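Local coordinates for formyltransferase PseJ (Anoxybacillus kamchatkensis G10, PDB 6EDK), which is a formyl transferase family protein with a Rossmann-like alpha/beta domain, built round a mixed beta-sheet, and a ligand pocket, at residues A[134-138]-A[161-165]; A[57-63]-A[81-86]; A[145-151]-A[201-206]. All blocks are in the same frame, centred on the assembly; numbering follows the deposited sequence.

Overall arrangement
Three contacts illustrate how a Rossmann-like alpha/beta domain is tied together at successive places along its chain. Following the chain from the N terminus, interaction 2 closes first: helix 80-85, which follows strand 68-71, comes back against the loop after strand 48-52. Only then does interaction 1 open, joining edge strand 133-138 to helix 147-169 and closing a connection of 22 residues, most of it the first part of that helix. Interaction 3 crosses it: residues 145-151 lie between 134-138 and 161-165, while 201-206 follow both. The shared helix links the sheet edge to the C-terminal region. Interactions 2 and 3 sit on opposite sides of the chain's centre, with centres about 37 Å apart.

Interaction 1: residues A[134-138]-A[161-165]; sequences IVQRE and LFMEY
An alpha/beta layer can be closed at its edge by a helix laid over the outermost strand, and residues 134-138 and 161-165 offer a worked example from the mixed, Rossmann-like sheet of this family. Strand 133-138 is an edge strand, and helix 147-169 crosses it; the axes of 134-138 and 161-165 make 137° between their N-to-C directions and approach to 9.9 Å. Arg137 and Leu161 are nearest in register, with CA atoms 7.9 Å apart. A classic beta bulge, in which Ile134 and Val135 both face Ile121, precedes extended backbone, so that Val135 and Arg137 point their CA-to-CB bonds toward the helix. Gln136 points away, and its NE2 bonds to Leu98 O and Thr120 OG1. Leu161 (chi1 t, chi2 p) is the central helix residue, also touching Val119 of the neighbouring strand: its CD2 meets Val135 CG2 at 3.9 Å, while its CD1 lies over one face of the Arg137 guanidinium, 3.6 Å from NH2. Val135 (chi1 m) sets its other methyl on Tyr165, one helical turn after Leu161, in a CH-pi contact: CG1 is 3.9 Å from the ring centroid and only 8° off the ring normal. On the far side of the helix Phe162 reaches Leu38 and Phe41 of helix 36-43. Arg137 (t, t, m) extends past the apolar patch toward the surface, where the extended side chain of Glu164 meets the edge of the guanidinium in a long salt bridge: Arg137 NH2 gives a weak hydrogen bond to Glu164 OE1 at 3.4 Å.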
loop_
_atom_site.group_PDB
_atom_site.type_symbol
_atom_site.label_atom_id
_atom_site.label_comp_id
_atom_site.label_asym_id
_atom_site.label_seq_id
_atom_site.Cartn_x
_atom_site.Cartn_y
_atom_site.Cartn_z
ATOM N N ILE A 134 3.253 -2.716 -10.247
ATOM C CA ILE A 134 3.173 -1.643 -11.226
ATOM C C ILE A 134 4.421 -0.775 -11.196
ATOM O O ILE A 134 5.085 -0.603 -12.230
ATOM C CB ILE A 134 1.902 -0.786 -11.000
ATOM C CG1 ILE A 134 0.647 -1.623 -11.321
ATOM C CG2 ILE A 134 1.913 0.428 -11.831
ATOM C CD1 ILE A 134 -0.640 -1.121 -10.609
ATOM N N VAL A 135 4.759 -0.256 -10.015
ATOM C CA VAL A 135 6.013 0.473 -9.809
ATOM C C VAL A 135 6.418 0.343 -8.355
ATOM O O VAL A 135 5.571 0.220 -7.479
ATOM C CB VAL A 135 5.922 1.969 -10.117
ATOM C CG1 VAL A 135 5.767 2.150 -11.608
ATOM C CG2 VAL A 135 4.741 2.632 -9.394
ATOM N N GLN A 136 7.725 0.409 -8.099
ATOM C CA GLN A 136 8.200 0.389 -6.733
ATOM C C GLN A 136 9.353 1.366 -6.617
ATOM O O GLN A 136 9.893 1.835 -7.632
ATOM C CB GLN A 136 8.764 -1.003 -6.301
ATOM C CG GLN A 136 8.264 -2.171 -6.962
ATOM C CD GLN A 136 8.932 -3.437 -6.447
ATOM O OE1 GLN A 136 9.819 -4.031 -7.095
ATOM N NE2 GLN A 136 8.553 -3.800 -5.259
ATOM N N ARG A 137 9.743 1.646 -5.357
ATOM C CA ARG A 137 10.918 2.492 -5.117
ATOM C C ARG A 137 11.614 2.092 -3.859
ATOM O O ARG A 137 10.978 1.896 -2.830
ATOM C CB ARG A 137 10.511 3.972 -5.059
ATOM C CG ARG A 137 11.680 4.886 -4.854
ATOM C CD ARG A 137 11.288 6.291 -5.187
ATOM N NE ARG A 137 10.944 6.307 -6.626
ATOM C CZ ARG A 137 10.394 7.348 -7.255
ATOM N NH1 ARG A 137 10.146 8.499 -6.602
ATOM N NH2 ARG A 137 10.139 7.275 -8.522
ATOM N N GLU A 138 12.941 2.041 -3.904
ATOM C CA GLU A 138 13.639 1.758 -2.645
ATOM C C GLU A 138 13.742 3.043 -1.819
ATOM O O GLU A 138 13.765 4.146 -2.347
ATOM C CB GLU A 138 15.074 1.210 -2.938
ATOM C CG GLU A 138 15.816 0.845 -1.682
ATOM C CD GLU A 138 17.285 0.425 -1.914
ATOM O OE1 GLU A 138 17.858 0.860 -2.898
ATOM O OE2 GLU A 138 17.822 -0.301 -1.048
ATOM N N LEU A 161 5.151 8.723 -5.334
ATOM C CA LEU A 161 5.238 7.771 -6.430
ATOM C C LEU A 161 3.879 7.610 -7.112
ATOM O O LEU A 161 3.780 7.517 -8.344
ATOM C CB LEU A 161 5.689 6.403 -5.853
ATOM C CG LEU A 161 5.926 5.251 -6.813
ATOM C CD1 LEU A 161 7.104 5.512 -7.746
ATOM C CD2 LEU A 161 6.170 3.932 -6.061
ATOM N N PHE A 162 2.830 7.641 -6.303
ATOM C CA PHE A 162 1.468 7.511 -6.865
ATOM C C PHE A 162 1.168 8.697 -7.781
ATOM O O PHE A 162 0.719 8.541 -8.936
ATOM C CB PHE A 162 0.464 7.471 -5.742
ATOM C CG PHE A 162 -0.954 7.510 -6.288
ATOM C CD1 PHE A 162 -1.459 6.429 -6.903
ATOM C CD2 PHE A 162 -1.631 8.702 -6.276
ATOM C CE1 PHE A 162 -2.745 6.502 -7.484
ATOM C CE2 PHE A 162 -2.910 8.781 -6.886
ATOM C CZ PHE A 162 -3.389 7.673 -7.467
ATOM N N MET A 163 1.395 9.900 -7.259
ATOM C CA MET A 163 1.068 11.106 -8.067
ATOM C C MET A 163 1.965 11.196 -9.268
ATOM O O MET A 163 1.535 11.691 -10.327
ATOM C CB MET A 163 1.193 12.373 -7.225
ATOM C CG MET A 163 0.134 12.505 -6.129
ATOM S SD MET A 163 -0.046 14.043 -5.170
ATOM C CE MET A 163 1.440 13.953 -4.152
ATOM N N GLU A 164 3.236 10.757 -9.132
ATOM C CA GLU A 164 4.118 10.766 -10.291
ATOM C C GLU A 164 3.613 9.867 -11.392
ATOM O O GLU A 164 3.720 10.228 -12.579
ATOM C CB GLU A 164 5.533 10.354 -9.904
ATOM C CG GLU A 164 6.513 10.234 -11.046
ATOM C CD GLU A 164 7.911 9.906 -10.538
ATOM O OE1 GLU A 164 8.114 9.911 -9.284
ATOM O OE2 GLU A 164 8.792 9.698 -11.385
ATOM N N TYR A 165 3.035 8.722 -11.047
ATOM C CA TYR A 165 2.687 7.738 -12.087
ATOM C C TYR A 165 1.191 7.669 -12.396
ATOM O O TYR A 165 0.807 7.057 -13.389
ATOM C CB TYR A 165 3.190 6.336 -11.709
ATOM C CG TYR A 165 4.664 6.157 -11.955
ATOM C CD1 TYR A 165 5.149 5.782 -13.185
ATOM C CD2 TYR A 165 5.587 6.423 -10.959
ATOM C CE1 TYR A 165 6.490 5.641 -13.424
ATOM C CE2 TYR A 165 7.006 6.247 -11.200
ATOM C CZ TYR A 165 7.413 5.858 -12.454
ATOM O OH TYR A 165 8.755 5.690 -12.759
#

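Interaction 2: residues A[57-63]-A[81-86]; sequences DKKSAIL and DIVERF
Helix 80-85 belongs to the ligand pocket through Val83, which touches the bound N-{4-[{[(6S)-2-amino-4-oxo-3,4,5,6,7,8-hexahydropteridin-6-yl]methyl}(formyl)amino]benzoyl}-L-glutamic acid; residues 57-63 pack on another side of it. The loop begins with a type I turn from Asp57 to Ser60, closed by Ser60 N to Asp57 O (3.0 Å) and reinforced by an Asx turn, Lys59 N to Asp57 OD1 (2.8 Å). An ST turn follows, Ile62 N to Ser60 OG (3.0 Å), and leads into a short 3-10 segment, 61-63. Lys58 and Ile82 are closest in register, their CA atoms 5.7 Å apart. Leu63 (m, t) provides the apolar centre: its CD1 meets Ile82 CD1 at 4.0 Å and its CD2 approaches Phe86 CE2 at 4.1 Å, while Leu29 of strand 27-31 backs the same side chain. Ile82 (m, t) also sends CG1 against Lys58 CA at 3.8 Å. Charges frame this centre. Lys58, starting from chi1 p, extends so that NZ donates to Asp81 OD2 at 2.8 Å, a salt bridge. Arg85, with chi1 to chi3 all t, reaches from the helix toward the loop; two waters each accept from Arg85 NH1 (3.0 and 2.9 Å) and donate to Lys58 O (2.9 and 2.7 Å), the first also to Ser60 O at 2.9 Å. Asp81, Ile82 and Arg85, with Phe86 just after the helix, thus meet a loop of successive type I, Asx and ST turns, on the helix that follows strand 68-71 of the Rossmann-like alpha/beta domain.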
loop_
_atom_site.group_PDB
_atom_site.type_symbol
_atom_site.label_atom_id
_atom_site.label_comp_id
_atom_site.label_asym_id
_atom_site.label_seq_id
_atom_site.Cartn_x
_atom_site.Cartn_y
_atom_site.Cartn_z
ATOM N N ASP A 57 -19.365 -5.983 1.033
ATOM C CA ASP A 57 -19.961 -7.143 0.394
ATOM C C ASP A 57 -19.904 -6.903 -1.091
ATOM O O ASP A 57 -19.954 -5.751 -1.566
ATOM C CB ASP A 57 -21.419 -7.307 0.885
ATOM C CG ASP A 57 -22.082 -8.610 0.390
ATOM O OD1 ASP A 57 -22.494 -8.673 -0.792
ATOM O OD2 ASP A 57 -22.155 -9.575 1.182
ATOM N N LYS A 58 -19.835 -7.996 -1.859
ATOM C CA LYS A 58 -19.756 -7.834 -3.308
ATOM C C LYS A 58 -21.005 -7.207 -3.908
ATOM O O LYS A 58 -20.940 -6.690 -5.040
ATOM C CB LYS A 58 -19.487 -9.181 -3.986
ATOM C CG LYS A 58 -20.645 -10.160 -4.024
ATOM C CD LYS A 58 -20.149 -11.521 -4.570
ATOM C CE LYS A 58 -21.206 -12.616 -4.541
ATOM N NZ LYS A 58 -20.630 -13.946 -4.107
ATOM N N LYS A 59 -22.135 -7.232 -3.183
ATOM C CA LYS A 59 -23.359 -6.581 -3.665
ATOM C C LYS A 59 -23.480 -5.117 -3.250
ATOM O O LYS A 59 -24.399 -4.431 -3.729
ATOM C CB LYS A 59 -24.586 -7.349 -3.161
ATOM C CG LYS A 59 -24.684 -8.773 -3.696
ATOM C CD LYS A 59 -25.920 -9.529 -3.141
ATOM C CE LYS A 59 -25.708 -9.904 -1.673
ATOM N NZ LYS A 59 -26.857 -10.710 -1.215
ATOM N N SER A 60 -22.563 -4.610 -2.405
ATOM C CA SER A 60 -22.656 -3.234 -1.941
ATOM C C SER A 60 -22.911 -2.270 -3.084
ATOM O O SER A 60 -22.233 -2.309 -4.118
ATOM C CB SER A 60 -21.358 -2.806 -1.187
ATOM O OG SER A 60 -21.470 -1.404 -0.910
ATOM N N ALA A 61 -23.873 -1.363 -2.879
ATOM C CA ALA A 61 -24.110 -0.322 -3.861
ATOM C C ALA A 61 -22.951 0.668 -3.974
ATOM O O ALA A 61 -22.883 1.413 -4.963
ATOM C CB ALA A 61 -25.416 0.434 -3.525
ATOM N N ILE A 62 -22.035 0.675 -3.002
ATOM C CA ILE A 62 -20.828 1.524 -3.084
ATOM C C ILE A 62 -20.026 1.236 -4.365
ATOM O O ILE A 62 -19.396 2.134 -4.939
ATOM C CB ILE A 62 -19.974 1.282 -1.825
ATOM C CG1 ILE A 62 -20.699 1.720 -0.542
ATOM C CG2 ILE A 62 -18.667 2.013 -1.889
ATOM C CD1 ILE A 62 -20.905 3.215 -0.407
ATOM N N LEU A 63 -20.066 0.009 -4.846
ATOM C CA LEU A 63 -19.368 -0.411 -6.030
ATOM C C LEU A 63 -20.067 -0.071 -7.342
ATOM O O LEU A 63 -19.442 -0.180 -8.403
ATOM C CB LEU A 63 -19.144 -1.914 -5.967
ATOM C CG LEU A 63 -18.284 -2.374 -4.799
ATOM C CD1 LEU A 63 -18.279 -3.867 -4.696
ATOM C CD2 LEU A 63 -16.837 -1.843 -4.965
ATOM N N ASP A 81 -14.581 -12.038 -5.410
ATOM C CA ASP A 81 -15.497 -11.686 -6.490
ATOM C C ASP A 81 -15.349 -10.217 -6.847
ATOM O O ASP A 81 -15.418 -9.827 -8.028
ATOM C CB ASP A 81 -16.928 -12.030 -6.080
ATOM C CG ASP A 81 -17.147 -13.551 -5.937
ATOM O OD1 ASP A 81 -16.376 -14.337 -6.528
ATOM O OD2 ASP A 81 -18.079 -13.949 -5.227
ATOM N N ILE A 82 -15.096 -9.371 -5.848
ATOM C CA ILE A 82 -14.786 -7.967 -6.150
ATOM C C ILE A 82 -13.470 -7.866 -6.922
ATOM O O ILE A 82 -13.366 -7.133 -7.934
ATOM C CB ILE A 82 -14.748 -7.167 -4.840
ATOM C CG1 ILE A 82 -16.104 -7.197 -4.105
ATOM C CG2 ILE A 82 -14.436 -5.723 -5.098
ATOM C CD1 ILE A 82 -16.051 -6.487 -2.739
ATOM N N VAL A 83 -12.461 -8.630 -6.475
ATOM C CA VAL A 83 -11.163 -8.672 -7.155
ATOM C C VAL A 83 -11.333 -9.044 -8.608
ATOM O O VAL A 83 -10.804 -8.360 -9.503
ATOM C CB VAL A 83 -10.232 -9.650 -6.425
ATOM C CG1 VAL A 83 -8.981 -9.932 -7.258
ATOM C CG2 VAL A 83 -9.866 -9.103 -5.068
ATOM N N GLU A 84 -12.122 -10.122 -8.887
ATOM C CA GLU A 84 -12.294 -10.530 -10.276
ATOM C C GLU A 84 -13.051 -9.476 -11.060
ATOM O O GLU A 84 -12.677 -9.141 -12.182
ATOM C CB GLU A 84 -13.022 -11.871 -10.354
ATOM C CG GLU A 84 -13.022 -12.474 -11.765
ATOM C CD GLU A 84 -11.619 -12.907 -12.220
ATOM O OE1 GLU A 84 -10.743 -13.131 -11.350
ATOM O OE2 GLU A 84 -11.391 -13.018 -13.446
ATOM N N ARG A 85 -14.107 -8.907 -10.468
ATOM C CA ARG A 85 -14.872 -7.897 -11.194
ATOM C C ARG A 85 -14.009 -6.712 -11.560
ATOM O O ARG A 85 -14.215 -6.079 -12.595
ATOM C CB ARG A 85 -16.046 -7.441 -10.317
ATOM C CG ARG A 85 -16.808 -6.239 -10.868
ATOM C CD ARG A 85 -18.059 -5.989 -9.977
ATOM N NE ARG A 85 -18.703 -4.730 -10.320
ATOM C CZ ARG A 85 -19.606 -4.115 -9.545
ATOM N NH1 ARG A 85 -19.940 -4.622 -8.368
ATOM N NH2 ARG A 85 -20.134 -2.972 -9.940
ATOM N N PHE A 86 -13.034 -6.378 -10.719
ATOM C CA PHE A 86 -12.208 -5.208 -10.984
ATOM C C PHE A 86 -10.793 -5.562 -11.435
ATOM O O PHE A 86 -9.893 -4.731 -11.306
ATOM C CB PHE A 86 -12.186 -4.312 -9.728
ATOM C CG PHE A 86 -13.494 -3.569 -9.512
ATOM C CD1 PHE A 86 -13.730 -2.392 -10.172
ATOM C CD2 PHE A 86 -14.477 -4.096 -8.676
ATOM C CE1 PHE A 86 -14.948 -1.718 -9.998
ATOM C CE2 PHE A 86 -15.666 -3.457 -8.505
ATOM C CZ PHE A 86 -15.916 -2.265 -9.175
HETATM O O HOH W 1 -22.007 -4.229 -6.261
HETATM O O HOH W 2 -18.950 -6.945 -6.920
#

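Interaction 3: residues A[145-151]-A[201-206]; sequences DTLRTTY and GWDTPV
Where a helix starts, its bare amides can be met by a passing loop as well as by its own cap, and residues 145-151 and 201-206 combine both solutions. Thr146 is the N-cap of helix 147-169 and pairs with Thr149 in a capping box: Thr149 N to Thr146 OG1 is 3.1 Å and Thr146 N to Thr149 OG1 2.8 Å. The loop lies alongside, bridged once between Thr146 and Pro205 (CA-CA 4.2 Å). Val206 N donates to Asp145 O at 2.9 Å. Leu147 N donates to Thr204 O at 3.2 Å. A third bond runs from Arg148 N to Trp202 O at 2.8 Å. Two bumps of the loop fill hollows of the helix. Val206 CG1 settles between Leu147 CD2 (4.1 Å) and Thr150 CG2 (4.2 Å), against Thr146 C at 3.5 Å. Trp202 (chi1 m) slides into the groove of Leu147 and Tyr151: its CE3 meets Leu147 CB at 4.1 Å, its CZ3 meets Tyr151 CB at 3.6 Å, and its six-membered ring turns an edge to the Tyr151 face, centroids 5.0 Å apart and planes at 66°. Arg148 folds over Trp202 CB, NE bonding to Asp203 OD1 at 2.8 Å in a salt bridge, while a water joins Asp203 OD1 to Thr146 OG1. The result is a typical capping-box helix start, extended by a loop that fits its first turn and reaches Tyr151 in the next.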
loop_
_atom_site.group_PDB
_atom_site.type_symbol
_atom_site.label_atom_id
_atom_site.label_comp_id
_atom_site.label_asym_id
_atom_site.label_seq_id
_atom_site.Cartn_x
_atom_site.Cartn_y
_atom_site.Cartn_z
ATOM N N ASP A 145 17.870 7.310 12.293
ATOM C CA ASP A 145 16.423 7.246 12.067
ATOM C C ASP A 145 15.708 6.523 13.215
ATOM O O ASP A 145 16.253 5.622 13.905
ATOM C CB ASP A 145 16.101 6.488 10.781
ATOM C CG ASP A 145 15.930 7.354 9.608
ATOM O OD1 ASP A 145 15.382 8.460 9.758
ATOM O OD2 ASP A 145 16.354 6.939 8.524
ATOM N N THR A 146 14.406 6.822 13.323
ATOM C CA THR A 146 13.506 6.143 14.232
ATOM C C THR A 146 12.387 5.471 13.419
ATOM O O THR A 146 12.295 5.670 12.239
ATOM C CB THR A 146 12.905 7.145 15.208
ATOM O OG1 THR A 146 12.168 8.099 14.452
ATOM C CG2 THR A 146 14.011 7.862 16.005
ATOM N N LEU A 147 11.552 4.653 14.060
ATOM C CA LEU A 147 10.408 4.122 13.329
ATOM C C LEU A 147 9.529 5.248 12.817
ATOM O O LEU A 147 8.979 5.127 11.739
ATOM C CB LEU A 147 9.567 3.183 14.186
ATOM C CG LEU A 147 10.302 1.867 14.523
ATOM C CD1 LEU A 147 9.510 1.093 15.562
ATOM C CD2 LEU A 147 10.568 0.989 13.304
ATOM N N ARG A 148 9.371 6.325 13.587
ATOM C CA ARG A 148 8.561 7.446 13.111
ATOM C C ARG A 148 9.145 8.047 11.853
ATOM O O ARG A 148 8.431 8.339 10.921
ATOM C CB ARG A 148 8.459 8.535 14.168
ATOM C CG ARG A 148 7.517 9.680 13.803
ATOM C CD ARG A 148 7.555 10.818 14.831
ATOM N NE ARG A 148 7.099 10.384 16.165
ATOM C CZ ARG A 148 5.823 10.184 16.476
ATOM N NH1 ARG A 148 4.891 10.351 15.560
ATOM N NH2 ARG A 148 5.487 9.798 17.696
ATOM N N THR A 149 10.449 8.350 11.863
ATOM C CA THR A 149 11.013 9.070 10.729
ATOM C C THR A 149 11.056 8.202 9.487
ATOM O O THR A 149 10.811 8.720 8.397
ATOM C CB THR A 149 12.431 9.655 11.017
ATOM O OG1 THR A 149 13.383 8.669 11.445
ATOM C CG2 THR A 149 12.310 10.735 12.130
ATOM N N THR A 150 11.280 6.880 9.642
ATOM C CA THR A 150 11.256 5.977 8.483
ATOM C C THR A 150 9.834 5.772 7.981
ATOM O O THR A 150 9.619 5.839 6.782
ATOM C CB THR A 150 11.866 4.633 8.791
ATOM O OG1 THR A 150 11.286 4.058 9.974
ATOM C CG2 THR A 150 13.369 4.827 9.130
ATOM N N TYR A 151 8.868 5.605 8.890
ATOM C CA TYR A 151 7.437 5.533 8.451
ATOM C C TYR A 151 6.997 6.782 7.702
ATOM O O TYR A 151 6.349 6.706 6.627
ATOM C CB TYR A 151 6.559 5.292 9.679
ATOM C CG TYR A 151 5.066 5.159 9.356
ATOM C CD1 TYR A 151 4.255 6.285 9.262
ATOM C CD2 TYR A 151 4.496 3.911 9.099
ATOM C CE1 TYR A 151 2.877 6.162 8.950
ATOM C CE2 TYR A 151 3.135 3.781 8.769
ATOM C CZ TYR A 151 2.343 4.906 8.704
ATOM O OH TYR A 151 1.001 4.751 8.405
ATOM N N GLY A 201 8.508 3.542 21.687
ATOM C CA GLY A 201 7.354 3.543 20.795
ATOM C C GLY A 201 7.835 3.889 19.382
ATOM O O GLY A 201 8.879 3.376 18.920
ATOM N N TRP A 202 7.117 4.808 18.778
ATOM C CA TRP A 202 7.444 5.313 17.446
ATOM C C TRP A 202 8.824 5.939 17.412
ATOM O O TRP A 202 9.480 5.926 16.375
ATOM C CB TRP A 202 6.390 6.356 17.052
ATOM C CG TRP A 202 5.155 5.800 16.480
ATOM C CD1 TRP A 202 3.909 5.738 17.077
ATOM C CD2 TRP A 202 4.998 5.244 15.163
ATOM N NE1 TRP A 202 3.008 5.166 16.220
ATOM C CE2 TRP A 202 3.637 4.860 15.029
ATOM C CE3 TRP A 202 5.875 5.008 14.101
ATOM C CZ2 TRP A 202 3.140 4.265 13.869
ATOM C CZ3 TRP A 202 5.376 4.390 12.954
ATOM C CH2 TRP A 202 4.019 4.045 12.842
ATOM N N ASP A 203 9.304 6.458 18.541
ATOM C CA ASP A 203 10.586 7.136 18.559
ATOM C C ASP A 203 11.739 6.217 18.962
ATOM O O ASP A 203 12.825 6.713 19.294
ATOM C CB ASP A 203 10.511 8.381 19.451
ATOM C CG ASP A 203 9.427 9.381 18.985
ATOM O OD1 ASP A 203 9.336 9.728 17.768
ATOM O OD2 ASP A 203 8.653 9.815 19.853
ATOM N N THR A 204 11.543 4.893 18.873
ATOM C CA THR A 204 12.653 3.954 19.016
ATOM C C THR A 204 13.638 4.104 17.853
ATOM O O THR A 204 13.218 4.045 16.682
ATOM C CB THR A 204 12.145 2.545 19.074
ATOM O OG1 THR A 204 11.161 2.429 20.129
ATOM C CG2 THR A 204 13.305 1.595 19.298
ATOM N N PRO A 205 14.913 4.323 18.127
ATOM C CA PRO A 205 15.924 4.279 17.058
ATOM C C PRO A 205 15.896 2.934 16.353
ATOM O O PRO A 205 15.734 1.882 16.986
ATOM C CB PRO A 205 17.235 4.518 17.802
ATOM C CG PRO A 205 16.819 5.217 19.066
ATOM C CD PRO A 205 15.520 4.672 19.442
ATOM N N VAL A 206 15.999 2.964 15.017
ATOM C CA VAL A 206 15.917 1.702 14.284
ATOM C C VAL A 206 17.192 0.885 14.481
ATOM O O VAL A 206 17.163 -0.344 14.380
ATOM C CB VAL A 206 15.627 1.946 12.766
ATOM C CG1 VAL A 206 14.252 2.657 12.587
ATOM C CG2 VAL A 206 16.670 2.720 12.105
HETATM O O HOH W 3 11.166 10.147 16.082
#